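Local coordinates for cellobiose 2-epimerase (Ruminococcus albus, PDB 3VW5), which is a cellobiose 2-epimerase, thought to convert cellobiose reversibly into 4-O-beta-D-glucosyl-D-mannose by inverting the configuration at C2 of the reducing-end sugar, at residues Ser4-Glu9 and Gly376-Glu381; Glu154-Asp157 and Arg161-Asp164; Glu187-Leu192 and Ala202-Phe207. The protein carries 2 engineered substitutions. One frame throughout, in Å; residues are numbered along the deposited sequence.

Contact 1 of 3, residues Ser4-Glu9 and Gly376-Glu381; sequences SEIRQE and GRMCME
Apolar contacts alone join Ile6 of helix 2-19 to Cys379 and Met378 of helix 373-385. Ile6 faces the other helix and touches it with one branch: its first torsion (chi1 -80°) sets CG1 beside the backbone N and leaves the CG2 methyl turned away from that N, toward Cys379. Ile6 CG2 lies 3.4 Å from Cys379 CA and 3.6 Å from Cys379 CB, so the methyl rests on the backbone as much as on the side chain. Cys379 SG stays alongside the same methyl, 3.7 Å from Ile6 CG2. The terminal methyl of Met378 adds a looser contact, its CE 4.3 Å from Ile6 CG2. The CA atoms of Ile6 and Cys379 are 5.6 Å apart, and no hydrogen bond crosses between the segments. Further along helix 2-19, Leu10 and Ile14 continue the apolar cover of Cys379, while Met378 also touches Ala307, Val310 and Val311 of helix 303-318.

Polar interactions lead to other parts of the chain. Glu5 pairs with Lys337, whereas Arg377 forms salt bridges with Glu187, Glu246 and Glu308, each from a different helix. With helix 2-19 near the start of the chain and helix 373-385 near its end, the buried pairing brings the two ends together, as befits the closed ring of helices in an (alpha/alpha)6 barrel.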
loop_
_atom_site.group_PDB
_atom_site.type_symbol
_atom_site.label_atom_id
_atom_site.label_comp_id
_atom_site.label_asym_id
_atom_site.label_seq_id
_atom_site.Cartn_x
_atom_site.Cartn_y
_atom_site.Cartn_z
ATOM N N SER A 4 -14.521 -17.942 -0.175
ATOM C CA SER A 4 -13.983 -19.143 0.443
ATOM C C SER A 4 -12.578 -19.450 -0.084
ATOM O O SER A 4 -11.676 -19.834 0.681
ATOM C CB SER A 4 -14.931 -20.322 0.210
ATOM O OG SER A 4 -14.221 -21.479 -0.190
ATOM N N GLU A 5 -12.395 -19.259 -1.387
ATOM C CA GLU A 5 -11.103 -19.512 -2.030
ATOM C C GLU A 5 -10.038 -18.531 -1.555
ATOM O O GLU A 5 -8.906 -18.920 -1.226
ATOM C CB GLU A 5 -11.231 -19.435 -3.556
ATOM C CG GLU A 5 -12.230 -20.428 -4.148
ATOM C CD GLU A 5 -12.518 -20.174 -5.620
ATOM O OE1 GLU A 5 -11.914 -19.239 -6.192
ATOM O OE2 GLU A 5 -13.356 -20.907 -6.203
ATOM N N ILE A 6 -10.414 -17.258 -1.505
ATOM C CA ILE A 6 -9.478 -16.222 -1.109
ATOM C C ILE A 6 -9.065 -16.392 0.349
ATOM O O ILE A 6 -7.886 -16.244 0.686
ATOM C CB ILE A 6 -10.040 -14.820 -1.410
ATOM C CG1 ILE A 6 -9.845 -14.500 -2.891
ATOM C CG2 ILE A 6 -9.371 -13.770 -0.551
ATOM C CD1 ILE A 6 -10.662 -13.336 -3.374
ATOM N N ARG A 7 -10.028 -16.739 1.199
ATOM C CA ARG A 7 -9.760 -16.968 2.615
ATOM C C ARG A 7 -8.745 -18.095 2.770
ATOM O O ARG A 7 -7.887 -18.067 3.658
ATOM C CB ARG A 7 -11.057 -17.299 3.365
ATOM C CG ARG A 7 -10.918 -17.334 4.888
ATOM C CD ARG A 7 -12.241 -17.674 5.578
ATOM N NE ARG A 7 -12.656 -16.688 6.588
ATOM C CZ ARG A 7 -12.207 -16.668 7.845
ATOM N NH1 ARG A 7 -11.304 -17.569 8.239
ATOM N NH2 ARG A 7 -12.651 -15.745 8.711
ATOM N N GLN A 8 -8.841 -19.079 1.876
ATOM C CA GLN A 8 -7.919 -20.214 1.858
ATOM C C GLN A 8 -6.513 -19.801 1.433
ATOM O O GLN A 8 -5.503 -20.251 2.010
ATOM C CB GLN A 8 -8.428 -21.272 0.897
ATOM C CG GLN A 8 -8.987 -22.489 1.577
ATOM C CD GLN A 8 -8.510 -23.765 0.917
ATOM O OE1 GLN A 8 -7.321 -23.911 0.624
ATOM N NE2 GLN A 8 -9.435 -24.689 0.664
ATOM N N GLU A 9 -6.463 -18.949 0.410
ATOM C CA GLU A 9 -5.197 -18.424 -0.084
ATOM C C GLU A 9 -4.482 -17.637 1.019
ATOM O O GLU A 9 -3.270 -17.754 1.204
ATOM C CB GLU A 9 -5.422 -17.564 -1.333
ATOM C CG GLU A 9 -4.149 -16.940 -1.887
ATOM C CD GLU A 9 -3.107 -17.976 -2.257
ATOM O OE1 GLU A 9 -1.902 -17.641 -2.255
ATOM O OE2 GLU A 9 -3.499 -19.126 -2.547
ATOM N N GLY A 376 -2.195 -9.618 1.006
ATOM C CA GLY A 376 -2.814 -9.748 2.319
ATOM C C GLY A 376 -4.057 -8.882 2.482
ATOM O O GLY A 376 -5.132 -9.366 2.863
ATOM N N ARG A 377 -3.934 -7.596 2.164
ATOM C CA ARG A 377 -5.078 -6.705 2.331
ATOM C C ARG A 377 -6.280 -7.134 1.492
ATOM O O ARG A 377 -7.409 -7.094 1.969
ATOM C CB ARG A 377 -4.717 -5.248 2.061
ATOM C CG ARG A 377 -5.763 -4.285 2.607
ATOM C CD ARG A 377 -5.262 -2.850 2.612
ATOM N NE ARG A 377 -4.891 -2.405 1.272
ATOM C CZ ARG A 377 -4.376 -1.215 0.989
ATOM N NH1 ARG A 377 -4.184 -0.324 1.952
ATOM N NH2 ARG A 377 -4.062 -0.916 -0.262
ATOM N N MET A 378 -6.037 -7.567 0.255
ATOM C CA MET A 378 -7.133 -8.015 -0.617
ATOM C C MET A 378 -7.909 -9.186 -0.009
ATOM O O MET A 378 -9.142 -9.216 -0.027
ATOM C CB MET A 378 -6.609 -8.407 -1.998
ATOM C CG MET A 378 -7.678 -8.901 -2.953
ATOM S SD MET A 378 -7.008 -10.168 -4.044
ATOM C CE MET A 378 -6.606 -11.466 -2.869
ATOM N N CYS A 379 -7.180 -10.155 0.524
ATOM C CA CYS A 379 -7.831 -11.304 1.122
ATOM C C CYS A 379 -8.737 -10.837 2.258
ATOM O O CYS A 379 -9.943 -11.149 2.273
ATOM C CB CYS A 379 -6.803 -12.334 1.578
ATOM S SG CYS A 379 -5.793 -12.976 0.206
ATOM N N MET A 380 -8.171 -10.047 3.168
ATOM C CA MET A 380 -8.920 -9.549 4.315
ATOM C C MET A 380 -10.081 -8.653 3.937
ATOM O O MET A 380 -11.149 -8.735 4.548
ATOM C CB MET A 380 -7.992 -8.852 5.298
ATOM C CG MET A 380 -6.897 -9.782 5.744
ATOM S SD MET A 380 -5.768 -9.107 6.953
ATOM C CE MET A 380 -4.193 -9.252 6.095
ATOM N N GLU A 381 -9.899 -7.811 2.928
ATOM C CA GLU A 381 -10.959 -6.892 2.542
ATOM C C GLU A 381 -12.133 -7.648 1.948
ATOM O O GLU A 381 -13.289 -7.248 2.111
ATOM C CB GLU A 381 -10.442 -5.841 1.558
ATOM C CG GLU A 381 -9.743 -4.645 2.201
ATOM C CD GLU A 381 -10.703 -3.660 2.890
ATOM O OE1 GLU A 381 -11.884 -3.541 2.458
ATOM O OE2 GLU A 381 -10.261 -2.994 3.863
#

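Contact 2 of 3, residues Glu154-Asp157 and Arg161-Asp164; sequences EAFD and RLVD
With their CA atoms 4.5 Å apart, Phe156 and Leu162 face each other as a non-hydrogen-bonded pair in a short hairpin-like turn, antiparallel in its bonding, whose second arm is not a regular strand. The pair makes a single beta bridge, and the touching parts run 129° apart, so the two backbones diverge from a true antiparallel course. A backbone bond flanks the pair at each end: Val163 N donates to Ala155 O over 3.2 Å, and Asp157 N to Arg161 O over 3.0 Å. Between them, the CA of Phe156 makes a CA-H...O contact to Arg161 O. Along its other edge, Phe156 is bonded through its backbone to Lys107 of strand 102-108, so the turn extends from a sheet.

Among the side chains, Phe156 and Leu162 meet only loosely, CE1 of the ring 4.2 Å from Leu162 CD1. Val163 CG2 leans over the backbone between Phe156 and Asp157, 3.6 Å from Asp157 N. Asp157 and Arg161 form a salt bridge. With chi1 at 66°, the Asp157 carboxylate sits between its own N and carbonyl carbon, where it can receive both the backbone and the side chain of Arg161. Replacing this aspartate by an alanine would remove both oxygens, and is likely to leave the guanidinium without its anionic mate and less fixed in its rotation, with Arg161 N losing its side-chain acceptor. Arg161 is bent at chi3, which brings the guanidinium back side-on, its plane 51° from the carboxylate. Arg161 N donates to Asp157 OD1 from above the carboxylate plane, at 2.9 Å. Asp157 OD2 accepts twice: its syn lone pair takes Arg161 NE at 2.8 Å, and Arg161 NH2 approaches from above the carboxylate plane at 3.0 Å.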
loop_
_atom_site.group_PDB
_atom_site.type_symbol
_atom_site.label_atom_id
_atom_site.label_comp_id
_atom_site.label_asym_id
_atom_site.label_seq_id
_atom_site.Cartn_x
_atom_site.Cartn_y
_atom_site.Cartn_z
ATOM N N GLU A 154 8.518 15.336 -0.409
ATOM C CA GLU A 154 8.626 13.878 -0.281
ATOM C C GLU A 154 9.962 13.248 0.137
ATOM O O GLU A 154 9.962 12.228 0.821
ATOM C CB GLU A 154 8.104 13.228 -1.561
ATOM C CG GLU A 154 6.739 13.778 -1.924
ATOM C CD GLU A 154 5.977 12.895 -2.876
ATOM O OE1 GLU A 154 4.804 13.233 -3.173
ATOM O OE2 GLU A 154 6.544 11.866 -3.326
ATOM N N ALA A 155 11.086 13.835 -0.247
ATOM C CA ALA A 155 12.366 13.183 0.000
ATOM C C ALA A 155 13.398 14.095 0.648
ATOM O O ALA A 155 13.637 15.201 0.183
ATOM C CB ALA A 155 12.923 12.579 -1.299
ATOM N N PHE A 156 14.017 13.606 1.716
ATOM C CA PHE A 156 14.978 14.375 2.495
ATOM C C PHE A 156 16.077 13.443 2.948
ATOM O O PHE A 156 15.902 12.218 2.930
ATOM C CB PHE A 156 14.313 14.967 3.739
ATOM C CG PHE A 156 13.004 15.610 3.462
ATOM C CD1 PHE A 156 12.934 16.964 3.167
ATOM C CD2 PHE A 156 11.835 14.858 3.456
ATOM C CE1 PHE A 156 11.712 17.560 2.888
ATOM C CE2 PHE A 156 10.622 15.448 3.160
ATOM C CZ PHE A 156 10.559 16.801 2.884
ATOM N N ASP A 157 17.204 14.024 3.352
ATOM C CA ASP A 157 18.216 13.268 4.075
ATOM C C ASP A 157 17.815 13.182 5.540
ATOM O O ASP A 157 16.813 13.779 5.947
ATOM C CB ASP A 157 19.635 13.835 3.887
ATOM C CG ASP A 157 19.830 15.218 4.506
ATOM O OD1 ASP A 157 18.975 15.699 5.289
ATOM O OD2 ASP A 157 20.876 15.827 4.204
ATOM N N ARG A 161 17.073 17.911 5.080
ATOM C CA ARG A 161 17.448 18.751 3.953
ATOM C C ARG A 161 16.985 18.080 2.663
ATOM O O ARG A 161 17.181 16.876 2.466
ATOM C CB ARG A 161 18.958 18.996 3.930
ATOM C CG ARG A 161 19.479 19.630 5.218
ATOM C CD ARG A 161 21.009 19.636 5.287
ATOM N NE ARG A 161 21.570 18.290 5.356
ATOM C CZ ARG A 161 22.816 18.021 5.729
ATOM N NH1 ARG A 161 23.634 19.009 6.073
ATOM N NH2 ARG A 161 23.246 16.762 5.761
ATOM N N LEU A 162 16.376 18.864 1.783
ATOM C CA LEU A 162 15.797 18.345 0.545
ATOM C C LEU A 162 16.778 17.609 -0.396
ATOM O O LEU A 162 17.894 18.079 -0.631
ATOM C CB LEU A 162 15.101 19.474 -0.209
ATOM C CG LEU A 162 14.196 18.923 -1.298
ATOM C CD1 LEU A 162 12.741 19.054 -0.881
ATOM C CD2 LEU A 162 14.462 19.617 -2.636
ATOM N N VAL A 163 16.345 16.453 -0.912
ATOM C CA VAL A 163 17.054 15.729 -1.984
ATOM C C VAL A 163 16.122 15.294 -3.127
ATOM O O VAL A 163 14.905 15.486 -3.059
ATOM C CB VAL A 163 17.772 14.445 -1.485
ATOM C CG1 VAL A 163 18.977 14.155 -2.391
ATOM C CG2 VAL A 163 18.204 14.573 -0.041
ATOM N N ASP A 164 16.694 14.675 -4.160
ATOM C CA ASP A 164 15.911 14.171 -5.303
ATOM C C ASP A 164 14.963 13.038 -4.912
ATOM O O ASP A 164 15.346 12.101 -4.210
ATOM C CB ASP A 164 16.825 13.689 -6.435
ATOM C CG ASP A 164 17.631 14.820 -7.067
ATOM O OD1 ASP A 164 17.059 15.904 -7.333
ATOM O OD2 ASP A 164 18.843 14.617 -7.292
#

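Contact 3 of 3, residues Glu187-Leu192 and Ala202-Phe207; sequences EAYTEL and ADRLKF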
loop_
_atom_site.group_PDB
_atom_site.type_symbol
_atom_site.label_atom_id
_atom_site.label_comp_id
_atom_site.label_asym_id
_atom_site.label_seq_id
_atom_site.Cartn_x
_atom_site.Cartn_y
_atom_site.Cartn_z
ATOM N N GLU A 187 -4.143 7.045 3.481
ATOM C CA GLU A 187 -4.269 5.690 3.983
ATOM C C GLU A 187 -3.886 5.595 5.465
ATOM O O GLU A 187 -4.624 5.019 6.267
ATOM C CB GLU A 187 -3.371 4.791 3.142
ATOM C CG GLU A 187 -3.437 3.312 3.422
ATOM C CD GLU A 187 -2.344 2.585 2.657
ATOM O OE1 GLU A 187 -2.650 1.652 1.865
ATOM O OE2 GLU A 187 -1.162 2.968 2.835
ATOM N N ALA A 188 -2.729 6.159 5.813
ATOM C CA ALA A 188 -2.232 6.182 7.199
ATOM C C ALA A 188 -3.121 6.989 8.142
ATOM O O ALA A 188 -3.497 6.504 9.203
ATOM C CB ALA A 188 -0.770 6.692 7.265
ATOM N N TYR A 189 -3.438 8.224 7.758
ATOM C CA TYR A 189 -4.216 9.117 8.617
ATOM C C TYR A 189 -5.615 8.577 8.845
ATOM O O TYR A 189 -6.172 8.722 9.934
ATOM C CB TYR A 189 -4.281 10.538 8.052
ATOM C CG TYR A 189 -2.987 11.292 8.183
ATOM C CD1 TYR A 189 -2.946 12.674 8.029
ATOM C CD2 TYR A 189 -1.800 10.626 8.467
ATOM C CE1 TYR A 189 -1.756 13.377 8.147
ATOM C CE2 TYR A 189 -0.598 11.313 8.595
ATOM C CZ TYR A 189 -0.581 12.691 8.426
ATOM O OH TYR A 189 0.613 13.387 8.541
ATOM N N THR A 190 -6.184 7.957 7.816
ATOM C CA THR A 190 -7.442 7.244 7.976
ATOM C C THR A 190 -7.339 6.264 9.139
ATOM O O THR A 190 -8.246 6.178 9.957
ATOM C CB THR A 190 -7.844 6.477 6.704
ATOM O OG1 THR A 190 -8.008 7.400 5.630
ATOM C CG2 THR A 190 -9.157 5.731 6.919
ATOM N N GLU A 191 -6.230 5.539 9.221
ATOM C CA GLU A 191 -6.088 4.484 10.219
ATOM C C GLU A 191 -5.836 5.072 11.604
ATOM O O GLU A 191 -6.318 4.540 12.589
ATOM C CB GLU A 191 -4.975 3.487 9.821
ATOM C CG GLU A 191 -4.874 2.218 10.671
ATOM C CD GLU A 191 -6.046 1.253 10.463
ATOM O OE1 GLU A 191 -6.050 0.157 11.087
ATOM O OE2 GLU A 191 -6.968 1.580 9.673
ATOM N N LEU A 192 -5.076 6.160 11.670
ATOM C CA LEU A 192 -4.810 6.856 12.926
ATOM C C LEU A 192 -6.102 7.432 13.473
ATOM O O LEU A 192 -6.292 7.493 14.673
ATOM C CB LEU A 192 -3.825 8.008 12.720
ATOM C CG LEU A 192 -2.714 8.187 13.762
ATOM C CD1 LEU A 192 -2.239 9.643 13.799
ATOM C CD2 LEU A 192 -3.144 7.706 15.136
ATOM N N ALA A 202 -7.825 14.335 11.535
ATOM C CA ALA A 202 -8.864 14.472 10.516
ATOM C C ALA A 202 -8.714 15.749 9.689
ATOM O O ALA A 202 -8.981 15.749 8.491
ATOM C CB ALA A 202 -10.250 14.374 11.117
ATOM N N ASP A 203 -8.276 16.838 10.303
ATOM C CA ASP A 203 -8.044 18.055 9.529
ATOM C C ASP A 203 -7.053 17.830 8.396
ATOM O O ASP A 203 -7.349 18.152 7.247
ATOM C CB ASP A 203 -7.597 19.221 10.415
ATOM C CG ASP A 203 -8.755 19.854 11.159
ATOM O OD1 ASP A 203 -9.900 19.773 10.640
ATOM O OD2 ASP A 203 -8.520 20.415 12.264
ATOM N N ARG A 204 -5.892 17.265 8.712
ATOM C CA ARG A 204 -4.890 17.015 7.690
ATOM C C ARG A 204 -5.433 16.042 6.631
ATOM O O ARG A 204 -5.276 16.278 5.420
ATOM C CB ARG A 204 -3.604 16.487 8.317
ATOM C CG ARG A 204 -3.102 17.323 9.483
ATOM C CD ARG A 204 -3.010 18.778 9.106
ATOM N NE ARG A 204 -2.134 18.993 7.960
ATOM C CZ ARG A 204 -2.463 19.721 6.897
ATOM N NH1 ARG A 204 -3.652 20.307 6.832
ATOM N NH2 ARG A 204 -1.601 19.859 5.897
ATOM N N LEU A 205 -6.087 14.972 7.093
ATOM C CA LEU A 205 -6.759 14.013 6.221
ATOM C C LEU A 205 -7.662 14.709 5.211
ATOM O O LEU A 205 -7.647 14.363 4.025
ATOM C CB LEU A 205 -7.620 13.037 7.034
ATOM C CG LEU A 205 -7.705 11.542 6.661
ATOM C CD1 LEU A 205 -9.060 10.989 7.025
ATOM C CD2 LEU A 205 -7.400 11.215 5.190
ATOM N N LYS A 206 -8.471 15.666 5.672
ATOM C CA LYS A 206 -9.416 16.315 4.769
ATOM C C LYS A 206 -8.659 17.169 3.748
ATOM O O LYS A 206 -9.052 17.273 2.576
ATOM C CB LYS A 206 -10.466 17.124 5.532
ATOM C CG LYS A 206 -11.572 16.284 6.174
ATOM C CD LYS A 206 -12.332 17.078 7.242
ATOM C CE LYS A 206 -13.443 16.242 7.894
ATOM N NZ LYS A 206 -14.689 17.033 8.241
ATOM N N PHE A 207 -7.551 17.751 4.184
ATOM C CA PHE A 207 -6.721 18.501 3.270
ATOM C C PHE A 207 -6.137 17.580 2.172
ATOM O O PHE A 207 -6.090 17.949 0.987
ATOM C CB PHE A 207 -5.629 19.233 4.029
ATOM C CG PHE A 207 -4.490 19.685 3.162
ATOM C CD1 PHE A 207 -3.335 18.928 3.066
ATOM C CD2 PHE A 207 -4.574 20.867 2.442
ATOM C CE1 PHE A 207 -2.276 19.337 2.269
ATOM C CE2 PHE A 207 -3.522 21.286 1.643
ATOM C CZ PHE A 207 -2.367 20.512 1.555
#
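Tyr189 reaches Arg204 because its first torsion, with CG beside its own backbone N and anti to the carbonyl carbon (chi1 -73°), swings the CD1-CE1 edge of the ring toward Arg204. Arg204 has the same first-torsion setting, which leaves its CB against the ring edge, 3.6 Å from Tyr189 CE1; the bends at chi2 and chi3 then carry the guanidinium away from helix 179-196. The two side chains run side by side in one direction. The ring and guanidinium planes are 62° apart, which makes this an alignment and no stack. At their polar ends both residues turn to Glu143 of helix 129-145, whose OE2 bonds Tyr189 OH and whose OE1 forms a salt bridge with Arg204 NE; one carboxylate thus ties the pair together.

Leu205 fills the other half of the interface. Its CG rests 3.8 Å from Tyr189 CB, and its CD2 lies 3.9 Å from Thr190 OG1. That hydroxyl donates to Ile186 O within its own helix, so its hydrogen is already used where the leucine methyls pack. Leu205 also touches Leu258 of helix 241-258.

The axes of the segments approach to 9.4 Å and run 150° apart, a nearly antiparallel alpha-helical hairpin built from consecutive helices 179-196 and 199-216, the arrangement from which (alpha/alpha)6 barrels are assembled.

How the contacts relate
Contact 1 pairs helices from near the two ends of the chain, with contacts 2 and 3 in series between them. Contacts 1 and 3 are both buried helix pairs, with centres 26 Å apart, joined directly by the salt bridge from Arg377 on helix 373-385 to Glu187 on helix 179-196. Contact 2 is instead a hairpin-like turn at the end of strand 151-156, on the opposite side of the chain's centre from contact 1; their centres are 37 Å apart. Its nearest atoms stay about 11 Å from contact 3. Contacts 1 and 3 thus belong to the helices of the (alpha/alpha)6 barrel, and contact 2 to the strand and loop that come between helices 129-145 and 179-196.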